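Local coordinates for protein glycoside hydrolase family 81 (Clostridium thermocellum, PDB 6FOP) that probably hydrolyses beta-1,3-glucans such as laminarin as a family 81 glycoside hydrolase, here deposited as a mutant form, at residues Ser131-Phe136 / Thr215-Tyr220; Asn321-Glu326 / Trp634-Val639; Ser375-Phe380 / Pro435-Arg440; Ser665-Ala668 / Leu672-Val675. All blocks are in the same frame, centred on the assembly; numbering follows the deposited sequence.

Contact 1 of 4, residues Ser131-Phe136 / Thr215-Tyr220; sequences SPYAYF and TYYKDY
Tyr133 reaches from the strand to the helix and binds its backbone. Its hydroxyl OH donates to Tyr217 O at 2.7 Å. The bond meets the carbonyl at about 120°, in its plane and on a lone pair. Tyr217 O also accepts from Tyr220 N at 3.2 Å, so two donors hold this carbonyl. CG of Tyr133 stands anti to its carbonyl carbon (chi1 -63°), which sends the ring across to the helix. Before the strand, Ser131 OG accepts from Tyr133 N in an ST turn.

A second polar link runs through water. Water 1 accepts from Tyr135 OH and donates to Tyr220 O, each at 2.7 Å. The same water lies over one face of the Tyr133 ring, toward its rim.

Apolar contacts fill in around these bonds. Pro132 CG meets Tyr217 CE2 at 3.9 Å, the two side chains crossing at about a right angle. Tyr133 CZ lies 4.3 Å from Tyr220 CB.

The contact packs helix 211-220 against strand 133-139 of an antiparallel sheet. Ile260 of strand 260-263 touches Pro132, Tyr133 and Tyr217, and Ala204 of strand 200-206 touches both tyrosines. Tyr217 OH is hydrogen-bonded to Tyr281 OH.

Contact 2 of 4, residues Asn321-Glu326 / Trp634-Val639; sequences NRYINE and WNESIV. With MG (magnesium ion), chain Z.
Arg322 and Glu636 form a two-pronged, end-on salt bridge. Arg322 NH1 donates to Glu636 OE1 at 2.9 Å, and NH2 donates to Glu636 OE2 at 2.8 Å. Both bonds are nearly straight. The guanidinium and carboxylate planes are 28° apart. A bend at chi3 (52°) turns the arginine end toward the glutamate. Arg322 NH1 also binds Glu326 OE2 at 3.1 Å, so one arginine serves two carboxylates. This network should help keep Glu636 ionised.

Other hydrogen bonds fix the same carboxylate. Tyr323 OH donates to Glu636 OE2 at 2.7 Å, from above the carboxylate plane, while Arg322 NH2 uses the syn lone pair of that oxygen. Water 2 donates to both Glu326 OE1 and Glu636 OE1.

The aromatic contact is oblique. Tyr323 CE2 meets Trp634 CH2 at 3.6 Å, and the Tyr323 hydroxyl lies at the edge of the indole. Trp634 O binds a magnesium ion at 2.3 Å, together with Lys631 O.

The contact joins helix 317-329 to the loop between helices 627-633 and 646-659. Helix 646-659 packs beside it: its Tyr650 stacks on Trp634, and its Ala647 touches Tyr323.

Contact 3 of 4, residues Ser375-Phe380 / Pro435-Arg440; sequences SLEDWF and PQWASR. With CA (calcium ion), chain C; CA (calcium ion), chain D.
The two backbones stay well apart, with their nearest CA atoms, those of Glu377 and Trp437, 9.9 Å from each other, so side chains make the contact. The indole of Trp437 spans the gap. Its CG stands anti to the backbone N (chi1 -171°), which carries the ring toward the helix ending at Trp379. Trp437 NE1 donates to Glu377 OE2 at 2.8 Å, with an N-H...acceptor angle of 157°. The oxygen lies at the edge of the indole, in its plane, and uses its anti lone pair. Carboxylate and indole planes are 33° apart. The glutamate chain is extended beyond CG, which brings the carboxylate to the indole nitrogen.

The six-membered part of the indole meets apolar groups. Trp437 CH2 lies 3.9 Å from Leu376 CD1, and the two side chains cross at about a right angle. Trp437 CH2 also comes within 4.5 Å of Phe380 CE2, at the edge of the phenylalanine ring.

Asp378, which follows Glu377 in the helix, binds two calcium ions. Its OD1 binds both, its O binds one, and its OD2 binds the other. Glu386 also takes part in both sites.

The contact packs the end of helix 362-379 against the short helix 435-438. Ile430 of helix 416-433 touches Leu376 and Trp437. Helix 440-455 adds Trp443, whose ring meets that of Trp437, and Met446, which touches Phe380.

Contact 4 of 4, residues Ser665-Ala668 / Leu672-Val675; sequences SVTA and LYSV
This is a mainly apolar contact in which loop 665-668 packs on Tyr673 and Val675 of strand 673-678, the strand it leads up to. Ala668 CB sits over the centre of one face of the Tyr673 ring. The CH-pi distance from Ala668 CB to the ring centroid is 3.6 Å, only 3° off the ring normal. CG of Tyr673 lies between its backbone N and carbonyl carbon (chi1 70°), which places the ring beside the loop. Thr667 CB lies 3.4 Å from Tyr673 OH. Further along, Val666 CG1 meets Val675 CG2 at 4.2 Å.

Residues 666-668 and 673-675 run in roughly opposite directions, 160° apart, as the chain turns back on itself between Ala668 and Leu672. Strand 673-678 belongs to an antiparallel sheet of four strands, lying between strands 661-662 and 681-688. Loop 665-668 faces it mainly through side chains, and Phe698 touches both Ala668 and Val675.

Polar contacts are few. Ala668 N makes a weak hydrogen bond to Tyr673 OH at 3.2 Å. The same hydroxyl is also hydrogen-bonded to Ser239 OG. On the strand, Ser674 OG donates to Tyr673 O at 2.7 Å.

Overall arrangement
From the N terminus, contact 1 closes first, joining strand 133-139 to helix 211-220 across 78 residues, half of them strand. Contact 2 then closes a loop of 307 residues, about half helix, between helix 317-329 and the loop after helix 627-633. Contact 3 is nested inside that loop. It joins the end of helix 362-379 to helix 435-438, and all four segments of contacts 2 and 3 lie in the family 81 C-terminal range. Contact 4 follows as a short turn-back into strand 673-678. No contacts cross. Contact 1 lies across the chain's centre from contacts 2 and 3. Contacts 3 and 4 come nearest, about 14 Å between closest atoms.

Contact 1 of 4, residues Ser131-Phe136 / Thr215-Tyr220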
loop_
_atom_site.group_PDB
_atom_site.type_symbol
_atom_site.label_atom_id
_atom_site.label_comp_id
_atom_site.label_asym_id
_atom_site.label_seq_id
_atom_site.Cartn_x
_atom_site.Cartn_y
_atom_site.Cartn_z
ATOM N N SER A 131 7.339 14.203 -8.373
ATOM C CA SER A 131 8.014 15.416 -8.833
ATOM C C SER A 131 8.617 15.153 -10.199
ATOM O O SER A 131 9.269 14.145 -10.392
ATOM C CB SER A 131 9.141 15.840 -7.906
ATOM O OG SER A 131 9.736 17.038 -8.366
ATOM N N PRO A 132 8.552 16.145 -11.095
ATOM C CA PRO A 132 9.343 16.038 -12.342
ATOM C C PRO A 132 10.803 16.466 -12.152
ATOM O O PRO A 132 11.570 16.393 -13.106
ATOM C CB PRO A 132 8.612 17.018 -13.269
ATOM C CG PRO A 132 8.130 18.059 -12.365
ATOM C CD PRO A 132 7.699 17.347 -11.106
ATOM N N TYR A 133 11.146 16.965 -10.964
ATOM C CA TYR A 133 12.499 17.408 -10.629
ATOM C C TYR A 133 13.288 16.370 -9.866
ATOM O O TYR A 133 12.695 15.517 -9.162
ATOM C CB TYR A 133 12.478 18.641 -9.758
ATOM C CG TYR A 133 11.866 19.861 -10.387
ATOM C CD1 TYR A 133 12.635 20.700 -11.230
ATOM C CD2 TYR A 133 10.569 20.236 -10.122
ATOM C CE1 TYR A 133 12.089 21.837 -11.786
ATOM C CE2 TYR A 133 10.009 21.368 -10.691
ATOM C CZ TYR A 133 10.789 22.179 -11.530
ATOM O OH TYR A 133 10.203 23.327 -12.043
ATOM N N ALA A 134 14.624 16.461 -9.955
ATOM C CA ALA A 134 15.528 15.859 -8.967
ATOM C C ALA A 134 16.531 16.951 -8.602
ATOM O O ALA A 134 16.912 17.769 -9.457
ATOM C CB ALA A 134 16.231 14.615 -9.470
ATOM N N TYR A 135 16.899 16.995 -7.332
ATOM C CA TYR A 135 17.679 18.101 -6.772
ATOM C C TYR A 135 18.999 17.577 -6.205
ATOM O O TYR A 135 19.034 16.515 -5.593
ATOM C CB TYR A 135 16.904 18.784 -5.651
ATOM C CG TYR A 135 15.462 19.149 -5.988
ATOM C CD1 TYR A 135 15.144 20.251 -6.739
ATOM C CD2 TYR A 135 14.415 18.350 -5.547
ATOM C CE1 TYR A 135 13.855 20.592 -7.037
ATOM C CE2 TYR A 135 13.106 18.674 -5.842
ATOM C CZ TYR A 135 12.802 19.767 -6.589
ATOM O OH TYR A 135 11.483 20.083 -6.868
ATOM N N PHE A 136 20.082 18.347 -6.409
ATOM C CA PHE A 136 21.412 17.901 -6.045
ATOM C C PHE A 136 22.213 19.011 -5.377
ATOM O O PHE A 136 22.078 20.187 -5.743
ATOM C CB PHE A 136 22.185 17.435 -7.293
ATOM C CG PHE A 136 21.476 16.362 -8.105
ATOM C CD1 PHE A 136 20.584 16.702 -9.100
ATOM C CD2 PHE A 136 21.702 15.022 -7.836
ATOM C CE1 PHE A 136 19.907 15.720 -9.820
ATOM C CE2 PHE A 136 21.029 14.039 -8.549
ATOM C CZ PHE A 136 20.145 14.399 -9.545
ATOM N N THR A 215 11.052 27.664 -19.644
ATOM C CA THR A 215 11.046 28.861 -18.797
ATOM C C THR A 215 10.210 28.620 -17.541
ATOM O O THR A 215 10.595 29.013 -16.446
ATOM C CB THR A 215 10.489 30.063 -19.586
ATOM O OG1 THR A 215 11.296 30.281 -20.755
ATOM C CG2 THR A 215 10.482 31.299 -18.760
ATOM N N TYR A 216 9.057 27.975 -17.697
ATOM C CA TYR A 216 8.188 27.690 -16.546
ATOM C C TYR A 216 8.864 26.730 -15.574
ATOM O O TYR A 216 8.868 26.965 -14.358
ATOM C CB TYR A 216 6.878 27.099 -17.037
ATOM C CG TYR A 216 5.893 26.897 -15.894
ATOM C CD1 TYR A 216 5.147 27.969 -15.395
ATOM C CD2 TYR A 216 5.740 25.651 -15.282
ATOM C CE1 TYR A 216 4.277 27.807 -14.333
ATOM C CE2 TYR A 216 4.845 25.485 -14.228
ATOM C CZ TYR A 216 4.115 26.550 -13.770
ATOM O OH TYR A 216 3.255 26.357 -12.710
ATOM N N TYR A 217 9.462 25.670 -16.084
ATOM C CA TYR A 217 10.188 24.720 -15.220
ATOM C C TYR A 217 11.401 25.376 -14.559
ATOM O O TYR A 217 11.668 25.128 -13.395
ATOM C CB TYR A 217 10.531 23.449 -15.961
ATOM C CG TYR A 217 9.356 22.481 -16.063
ATOM C CD1 TYR A 217 8.246 22.773 -16.844
ATOM C CD2 TYR A 217 9.368 21.275 -15.369
ATOM C CE1 TYR A 217 7.186 21.883 -16.940
ATOM C CE2 TYR A 217 8.314 20.385 -15.455
ATOM C CZ TYR A 217 7.233 20.703 -16.239
ATOM O OH TYR A 217 6.176 19.823 -16.338
ATOM N N LYS A 218 12.103 26.264 -15.271
ATOM C CA LYS A 218 13.188 27.025 -14.661
ATOM C C LYS A 218 12.696 27.872 -13.508
ATOM O O LYS A 218 13.386 27.994 -12.500
ATOM C CB LYS A 218 13.904 27.876 -15.712
ATOM C CG LYS A 218 15.083 28.642 -15.146
ATOM C CD LYS A 218 15.716 29.557 -16.173
ATOM C CE LYS A 218 16.856 30.335 -15.516
ATOM N NZ LYS A 218 17.379 31.448 -16.343
ATOM N N ASP A 219 11.496 28.449 -13.643
ATOM C CA ASP A 219 10.957 29.278 -12.578
ATOM C C ASP A 219 10.919 28.578 -11.225
ATOM O O ASP A 219 11.057 29.240 -10.202
ATOM C CB ASP A 219 9.533 29.751 -12.887
ATOM C CG ASP A 219 9.459 30.828 -13.940
ATOM O OD1 ASP A 219 10.441 31.545 -14.157
ATOM O OD2 ASP A 219 8.349 30.979 -14.526
ATOM N N TYR A 220 10.671 27.271 -11.219
ATOM C CA TYR A 220 10.590 26.508 -9.953
ATOM C C TYR A 220 11.753 25.551 -9.719
ATOM O O TYR A 220 11.790 24.849 -8.726
ATOM C CB TYR A 220 9.229 25.788 -9.865
ATOM C CG TYR A 220 8.095 26.778 -9.939
ATOM C CD1 TYR A 220 7.763 27.567 -8.839
ATOM C CD2 TYR A 220 7.441 27.030 -11.157
ATOM C CE1 TYR A 220 6.749 28.507 -8.913
ATOM C CE2 TYR A 220 6.447 27.975 -11.239
ATOM C CZ TYR A 220 6.112 28.715 -10.116
ATOM O OH TYR A 220 5.135 29.639 -10.209
HETATM O O HOH W 1 10.845 22.681 -7.351
#

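Contact 2 of 4, residues Asn321-Glu326 / Trp634-Val639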
loop_
_atom_site.group_PDB
_atom_site.type_symbol
_atom_site.label_atom_id
_atom_site.label_comp_id
_atom_site.label_asym_id
_atom_site.label_seq_id
_atom_site.Cartn_x
_atom_site.Cartn_y
_atom_site.Cartn_z
ATOM N N ASN A 321 -25.128 -24.785 10.158
ATOM C CA ASN A 321 -24.712 -25.184 11.490
ATOM C C ASN A 321 -23.783 -26.378 11.420
ATOM O O ASN A 321 -22.802 -26.463 12.169
ATOM C CB ASN A 321 -25.923 -25.487 12.366
ATOM C CG ASN A 321 -25.541 -25.745 13.806
ATOM O OD1 ASN A 321 -25.015 -24.880 14.468
ATOM N ND2 ASN A 321 -25.789 -26.950 14.276
ATOM N N ARG A 322 -24.109 -27.333 10.548
ATOM C CA ARG A 322 -23.207 -28.462 10.383
ATOM C C ARG A 322 -21.831 -28.031 9.861
ATOM O O ARG A 322 -20.793 -28.541 10.332
ATOM C CB ARG A 322 -23.818 -29.520 9.446
ATOM C CG ARG A 322 -22.854 -30.655 9.107
ATOM C CD ARG A 322 -23.564 -31.810 8.435
ATOM N NE ARG A 322 -24.364 -31.410 7.286
ATOM C CZ ARG A 322 -23.889 -31.176 6.063
ATOM N NH1 ARG A 322 -22.587 -31.308 5.805
ATOM N NH2 ARG A 322 -24.730 -30.802 5.101
ATOM N N TYR A 323 -21.809 -27.100 8.916
ATOM C CA TYR A 323 -20.527 -26.579 8.455
ATOM C C TYR A 323 -19.719 -25.945 9.590
ATOM O O TYR A 323 -18.505 -26.119 9.658
ATOM C CB TYR A 323 -20.696 -25.569 7.292
ATOM C CG TYR A 323 -21.518 -26.048 6.122
ATOM C CD1 TYR A 323 -21.656 -27.388 5.816
ATOM C CD2 TYR A 323 -22.199 -25.137 5.320
ATOM C CE1 TYR A 323 -22.445 -27.800 4.746
ATOM C CE2 TYR A 323 -22.986 -25.528 4.268
ATOM C CZ TYR A 323 -23.156 -26.873 4.002
ATOM O OH TYR A 323 -23.943 -27.248 2.939
ATOM N N ILE A 324 -20.409 -25.242 10.478
ATOM C CA ILE A 324 -19.774 -24.667 11.669
ATOM C C ILE A 324 -19.203 -25.774 12.562
ATOM O O ILE A 324 -18.075 -25.672 13.017
ATOM C CB ILE A 324 -20.733 -23.727 12.402
ATOM C CG1 ILE A 324 -20.881 -22.416 11.616
ATOM C CG2 ILE A 324 -20.301 -23.472 13.841
ATOM C CD1 ILE A 324 -19.636 -21.525 11.600
ATOM N N ASN A 325 -19.974 -26.840 12.781
ATOM C CA ASN A 325 -19.462 -27.975 13.564
ATOM C C ASN A 325 -18.273 -28.655 12.907
ATOM O O ASN A 325 -17.340 -29.079 13.599
ATOM C CB ASN A 325 -20.571 -28.984 13.854
ATOM C CG ASN A 325 -21.528 -28.501 14.925
ATOM O OD1 ASN A 325 -21.160 -27.740 15.818
ATOM N ND2 ASN A 325 -22.753 -28.955 14.852
ATOM N N GLU A 326 -18.301 -28.768 11.584
ATOM C CA GLU A 326 -17.186 -29.372 10.867
ATOM C C GLU A 326 -15.921 -28.521 11.081
ATOM O O GLU A 326 -14.846 -29.067 11.339
ATOM C CB GLU A 326 -17.539 -29.541 9.371
ATOM C CG GLU A 326 -18.594 -30.628 9.141
ATOM C CD GLU A 326 -19.224 -30.678 7.758
ATOM O OE1 GLU A 326 -18.915 -29.831 6.901
ATOM O OE2 GLU A 326 -20.071 -31.606 7.521
ATOM N N TRP A 634 -22.193 -23.144 -6.109
ATOM C CA TRP A 634 -21.556 -23.607 -4.911
ATOM C C TRP A 634 -22.082 -25.002 -4.547
ATOM O O TRP A 634 -23.249 -25.329 -4.751
ATOM C CB TRP A 634 -21.814 -22.624 -3.758
ATOM C CG TRP A 634 -21.061 -23.002 -2.505
ATOM C CD1 TRP A 634 -19.803 -22.649 -2.184
ATOM C CD2 TRP A 634 -21.516 -23.848 -1.440
ATOM N NE1 TRP A 634 -19.423 -23.205 -0.978
ATOM C CE2 TRP A 634 -20.451 -23.982 -0.522
ATOM C CE3 TRP A 634 -22.683 -24.577 -1.215
ATOM C CZ2 TRP A 634 -20.564 -24.718 0.654
ATOM C CZ3 TRP A 634 -22.783 -25.315 -0.035
ATOM C CH2 TRP A 634 -21.731 -25.404 0.855
ATOM N N ASN A 635 -21.205 -25.815 -3.964
ATOM C CA ASN A 635 -21.642 -27.060 -3.344
ATOM C C ASN A 635 -20.632 -27.534 -2.322
ATOM O O ASN A 635 -19.525 -26.976 -2.209
ATOM C CB ASN A 635 -21.840 -28.131 -4.414
ATOM C CG ASN A 635 -20.556 -28.423 -5.160
ATOM O OD1 ASN A 635 -19.641 -29.016 -4.600
ATOM N ND2 ASN A 635 -20.502 -28.048 -6.428
ATOM N N GLU A 636 -21.032 -28.518 -1.530
ATOM C CA GLU A 636 -20.193 -29.057 -0.473
ATOM C C GLU A 636 -19.019 -29.868 -0.908
ATOM O O GLU A 636 -18.222 -30.239 -0.039
ATOM C CB GLU A 636 -21.013 -30.022 0.384
ATOM C CG GLU A 636 -21.968 -29.286 1.239
ATOM C CD GLU A 636 -22.553 -30.140 2.359
ATOM O OE1 GLU A 636 -21.821 -30.928 3.038
ATOM O OE2 GLU A 636 -23.732 -29.890 2.634
ATOM N N SER A 637 -18.927 -30.239 -2.184
ATOM C CA SER A 637 -17.733 -30.962 -2.684
ATOM C C SER A 637 -16.523 -30.065 -2.774
ATOM O O SER A 637 -15.411 -30.563 -2.842
ATOM C CB SER A 637 -17.939 -31.565 -4.099
ATOM O OG SER A 637 -17.644 -30.620 -5.178
ATOM N N ILE A 638 -16.733 -28.760 -2.825
ATOM C CA ILE A 638 -15.603 -27.845 -2.929
ATOM C C ILE A 638 -14.750 -27.939 -1.688
ATOM O O ILE A 638 -15.259 -27.799 -0.583
ATOM C CB ILE A 638 -16.088 -26.393 -3.135
ATOM C CG1 ILE A 638 -16.853 -26.265 -4.451
ATOM C CG2 ILE A 638 -14.917 -25.428 -3.122
ATOM C CD1 ILE A 638 -17.627 -24.984 -4.584
ATOM N N VAL A 639 -13.468 -28.221 -1.850
ATOM C CA VAL A 639 -12.556 -28.235 -0.715
ATOM C C VAL A 639 -12.125 -26.779 -0.488
ATOM O O VAL A 639 -11.568 -26.171 -1.392
ATOM C CB VAL A 639 -11.330 -29.120 -1.003
ATOM C CG1 VAL A 639 -10.348 -29.062 0.156
ATOM C CG2 VAL A 639 -11.783 -30.564 -1.236
HETATM MG MG MG Z . -25.522 -24.955 -4.663
HETATM O O HOH W 2 -19.324 -30.606 4.322
HETATM O O HOH W 3 -26.244 -24.801 -2.404
#

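Contact 3 of 4, residues Ser375-Phe380 / Pro435-Arg440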
loop_
_atom_site.group_PDB
_atom_site.type_symbol
_atom_site.label_atom_id
_atom_site.label_comp_id
_atom_site.label_asym_id
_atom_site.label_seq_id
_atom_site.Cartn_x
_atom_site.Cartn_y
_atom_site.Cartn_z
ATOM N N SER A 375 -4.106 -18.727 21.531
ATOM C CA SER A 375 -2.998 -18.622 20.598
ATOM C C SER A 375 -2.440 -17.197 20.537
ATOM O O SER A 375 -1.230 -17.051 20.506
ATOM C CB SER A 375 -3.352 -19.164 19.225
ATOM O OG SER A 375 -4.300 -18.344 18.598
ATOM N N LEU A 376 -3.303 -16.175 20.544
ATOM C CA LEU A 376 -2.822 -14.797 20.585
ATOM C C LEU A 376 -2.042 -14.528 21.869
ATOM O O LEU A 376 -0.995 -13.890 21.843
ATOM C CB LEU A 376 -3.947 -13.781 20.392
ATOM C CG LEU A 376 -4.485 -13.709 18.972
ATOM C CD1 LEU A 376 -5.659 -12.765 18.949
ATOM C CD2 LEU A 376 -3.417 -13.310 17.946
ATOM N N GLU A 377 -2.532 -15.036 23.000
ATOM C CA GLU A 377 -1.838 -14.819 24.269
ATOM C C GLU A 377 -0.447 -15.484 24.220
ATOM O O GLU A 377 0.524 -14.917 24.692
ATOM C CB GLU A 377 -2.675 -15.341 25.437
ATOM C CG GLU A 377 -3.981 -14.570 25.631
ATOM C CD GLU A 377 -4.942 -15.201 26.616
ATOM O OE1 GLU A 377 -4.514 -16.045 27.425
ATOM O OE2 GLU A 377 -6.131 -14.811 26.593
ATOM N N ASP A 378 -0.344 -16.644 23.576
ATOM C CA ASP A 378 0.953 -17.328 23.394
ATOM C C ASP A 378 1.864 -16.469 22.477
ATOM O O ASP A 378 2.986 -16.100 22.856
ATOM C CB ASP A 378 0.745 -18.767 22.859
ATOM C CG ASP A 378 2.023 -19.585 22.812
ATOM O OD1 ASP A 378 3.164 -19.043 22.926
ATOM O OD2 ASP A 378 1.898 -20.830 22.685
ATOM N N TRP A 379 1.372 -16.129 21.296
ATOM C CA TRP A 379 2.178 -15.315 20.386
ATOM C C TRP A 379 2.622 -14.023 21.031
ATOM O O TRP A 379 3.727 -13.555 20.745
ATOM C CB TRP A 379 1.439 -15.051 19.067
ATOM C CG TRP A 379 1.522 -16.182 18.065
ATOM C CD1 TRP A 379 0.611 -17.192 17.861
ATOM C CD2 TRP A 379 2.569 -16.413 17.127
ATOM N NE1 TRP A 379 1.034 -18.009 16.866
ATOM C CE2 TRP A 379 2.228 -17.544 16.380
ATOM C CE3 TRP A 379 3.761 -15.745 16.829
ATOM C CZ2 TRP A 379 3.062 -18.048 15.373
ATOM C CZ3 TRP A 379 4.569 -16.236 15.849
ATOM C CH2 TRP A 379 4.218 -17.358 15.113
ATOM N N PHE A 380 1.752 -13.413 21.851
ATOM C CA PHE A 380 2.012 -12.124 22.470
ATOM C C PHE A 380 2.805 -12.195 23.768
ATOM O O PHE A 380 2.917 -11.185 24.467
ATOM C CB PHE A 380 0.696 -11.329 22.686
ATOM C CG PHE A 380 -0.030 -10.930 21.434
ATOM C CD1 PHE A 380 0.612 -10.825 20.195
ATOM C CD2 PHE A 380 -1.380 -10.611 21.499
ATOM C CE1 PHE A 380 -0.081 -10.425 19.063
ATOM C CE2 PHE A 380 -2.065 -10.207 20.381
ATOM C CZ PHE A 380 -1.415 -10.116 19.155
ATOM N N PRO A 435 -13.989 -6.252 26.046
ATOM C CA PRO A 435 -13.203 -5.045 26.261
ATOM C C PRO A 435 -12.095 -5.214 27.295
ATOM O O PRO A 435 -11.111 -4.472 27.276
ATOM C CB PRO A 435 -14.253 -4.020 26.723
ATOM C CG PRO A 435 -15.315 -4.830 27.383
ATOM C CD PRO A 435 -15.341 -6.137 26.637
ATOM N N GLN A 436 -12.284 -6.149 28.212
ATOM C CA GLN A 436 -11.312 -6.432 29.256
ATOM C C GLN A 436 -10.023 -7.009 28.626
ATOM O O GLN A 436 -8.925 -6.490 28.817
ATOM C CB GLN A 436 -11.993 -7.417 30.234
ATOM C CG GLN A 436 -11.165 -7.966 31.342
ATOM C CD GLN A 436 -11.946 -8.989 32.121
ATOM O OE1 GLN A 436 -12.387 -9.995 31.571
ATOM N NE2 GLN A 436 -12.149 -8.729 33.387
ATOM N N TRP A 437 -10.190 -8.037 27.807
ATOM C CA TRP A 437 -9.051 -8.700 27.146
ATOM C C TRP A 437 -8.226 -7.726 26.278
ATOM O O TRP A 437 -6.994 -7.741 26.264
ATOM C CB TRP A 437 -9.575 -9.834 26.253
ATOM C CG TRP A 437 -8.531 -10.736 25.691
ATOM C CD1 TRP A 437 -8.112 -11.926 26.214
ATOM C CD2 TRP A 437 -7.785 -10.558 24.472
ATOM N NE1 TRP A 437 -7.165 -12.484 25.427
ATOM C CE2 TRP A 437 -6.915 -11.658 24.366
ATOM C CE3 TRP A 437 -7.758 -9.568 23.481
ATOM C CZ2 TRP A 437 -6.051 -11.834 23.284
ATOM C CZ3 TRP A 437 -6.873 -9.733 22.409
ATOM C CH2 TRP A 437 -6.045 -10.855 22.318
ATOM N N ALA A 438 -8.940 -6.871 25.564
ATOM C CA ALA A 438 -8.336 -5.951 24.615
ATOM C C ALA A 438 -7.773 -4.682 25.243
ATOM O O ALA A 438 -7.148 -3.880 24.534
ATOM C CB ALA A 438 -9.366 -5.577 23.552
ATOM N N SER A 439 -8.007 -4.448 26.538
ATOM C CA SER A 439 -7.477 -3.249 27.171
ATOM C C SER A 439 -5.936 -3.208 27.077
ATOM O O SER A 439 -5.261 -4.271 27.035
ATOM C CB SER A 439 -7.937 -3.190 28.626
ATOM O OG SER A 439 -7.171 -4.056 29.413
ATOM N N ARG A 440 -5.388 -1.989 27.056
ATOM C CA ARG A 440 -3.930 -1.793 26.976
ATOM C C ARG A 440 -3.157 -2.492 28.092
ATOM O O ARG A 440 -2.064 -2.993 27.847
ATOM C CB ARG A 440 -3.540 -0.303 26.921
ATOM C CG ARG A 440 -3.595 0.292 25.523
ATOM C CD ARG A 440 -2.858 1.629 25.460
ATOM N NE ARG A 440 -1.431 1.451 25.738
ATOM C CZ ARG A 440 -0.523 0.973 24.879
ATOM N NH1 ARG A 440 -0.854 0.619 23.638
ATOM N NH2 ARG A 440 0.742 0.843 25.265
HETATM CA CA CA C . 4.849 -17.460 23.324
HETATM CA CA CA D . 4.288 -21.269 23.554
HETATM O O HOH W 4 3.386 -23.388 23.705
HETATM O O HOH W 5 5.286 -21.895 21.696
HETATM O O HOH W 6 3.500 -20.714 25.719
HETATM O O HOH W 7 5.863 -22.397 24.990
#

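Contact 4 of 4, residues Ser665-Ala668 / Leu672-Val675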
loop_
_atom_site.group_PDB
_atom_site.type_symbol
_atom_site.label_atom_id
_atom_site.label_comp_id
_atom_site.label_asym_id
_atom_site.label_seq_id
_atom_site.Cartn_x
_atom_site.Cartn_y
_atom_site.Cartn_z
ATOM N N SER A 665 -23.905 4.258 -3.490
ATOM C CA SER A 665 -24.465 5.585 -3.712
ATOM C C SER A 665 -25.034 6.214 -2.430
ATOM O O SER A 665 -25.602 7.311 -2.489
ATOM C CB SER A 665 -25.541 5.535 -4.789
ATOM O OG SER A 665 -26.704 4.908 -4.323
ATOM N N VAL A 666 -24.917 5.509 -1.313
ATOM C CA VAL A 666 -25.464 5.947 -0.023
ATOM C C VAL A 666 -24.388 5.833 1.038
ATOM O O VAL A 666 -23.773 4.766 1.179
ATOM C CB VAL A 666 -26.627 5.043 0.436
ATOM C CG1 VAL A 666 -27.262 5.553 1.738
ATOM C CG2 VAL A 666 -27.668 4.927 -0.624
ATOM N N THR A 667 -24.222 6.883 1.840
ATOM C CA THR A 667 -23.311 6.853 2.975
ATOM C C THR A 667 -24.055 7.084 4.285
ATOM O O THR A 667 -25.253 7.380 4.280
ATOM C CB THR A 667 -22.156 7.837 2.779
ATOM O OG1 THR A 667 -22.683 9.149 2.564
ATOM C CG2 THR A 667 -21.308 7.426 1.568
ATOM N N ALA A 668 -23.331 6.986 5.391
ATOM C CA ALA A 668 -23.913 7.122 6.722
ATOM C C ALA A 668 -22.937 7.781 7.659
ATOM O O ALA A 668 -21.709 7.702 7.461
ATOM C CB ALA A 668 -24.340 5.766 7.284
ATOM N N LEU A 672 -19.194 1.888 11.077
ATOM C CA LEU A 672 -19.428 0.471 10.776
ATOM C C LEU A 672 -20.846 0.326 10.233
ATOM O O LEU A 672 -21.821 0.295 10.978
ATOM C CB LEU A 672 -19.186 -0.394 11.999
ATOM C CG LEU A 672 -17.829 -0.226 12.700
ATOM C CD1 LEU A 672 -17.760 -1.152 13.922
ATOM C CD2 LEU A 672 -16.680 -0.466 11.758
ATOM N N TYR A 673 -20.947 0.265 8.916
ATOM C CA TYR A 673 -22.211 0.105 8.226
ATOM C C TYR A 673 -21.964 -0.474 6.844
ATOM O O TYR A 673 -20.831 -0.491 6.364
ATOM C CB TYR A 673 -22.972 1.424 8.102
ATOM C CG TYR A 673 -22.350 2.428 7.141
ATOM C CD1 TYR A 673 -21.317 3.274 7.550
ATOM C CD2 TYR A 673 -22.837 2.561 5.853
ATOM C CE1 TYR A 673 -20.768 4.207 6.665
ATOM C CE2 TYR A 673 -22.315 3.480 4.970
ATOM C CZ TYR A 673 -21.298 4.321 5.379
ATOM O OH TYR A 673 -20.837 5.248 4.471
ATOM N N SER A 674 -23.037 -0.940 6.220
ATOM C CA SER A 674 -23.068 -1.189 4.770
ATOM C C SER A 674 -24.513 -1.145 4.291
ATOM O O SER A 674 -25.451 -1.459 5.061
ATOM C CB SER A 674 -22.384 -2.500 4.352
ATOM O OG SER A 674 -20.975 -2.431 4.514
ATOM N N VAL A 675 -24.688 -0.790 3.028
ATOM C CA VAL A 675 -25.991 -0.747 2.392
ATOM C C VAL A 675 -25.993 -1.694 1.216
ATOM O O VAL A 675 -25.024 -1.763 0.450
ATOM C CB VAL A 675 -26.365 0.669 1.914
ATOM C CG1 VAL A 675 -27.788 0.714 1.358
ATOM C CG2 VAL A 675 -26.206 1.666 3.071
#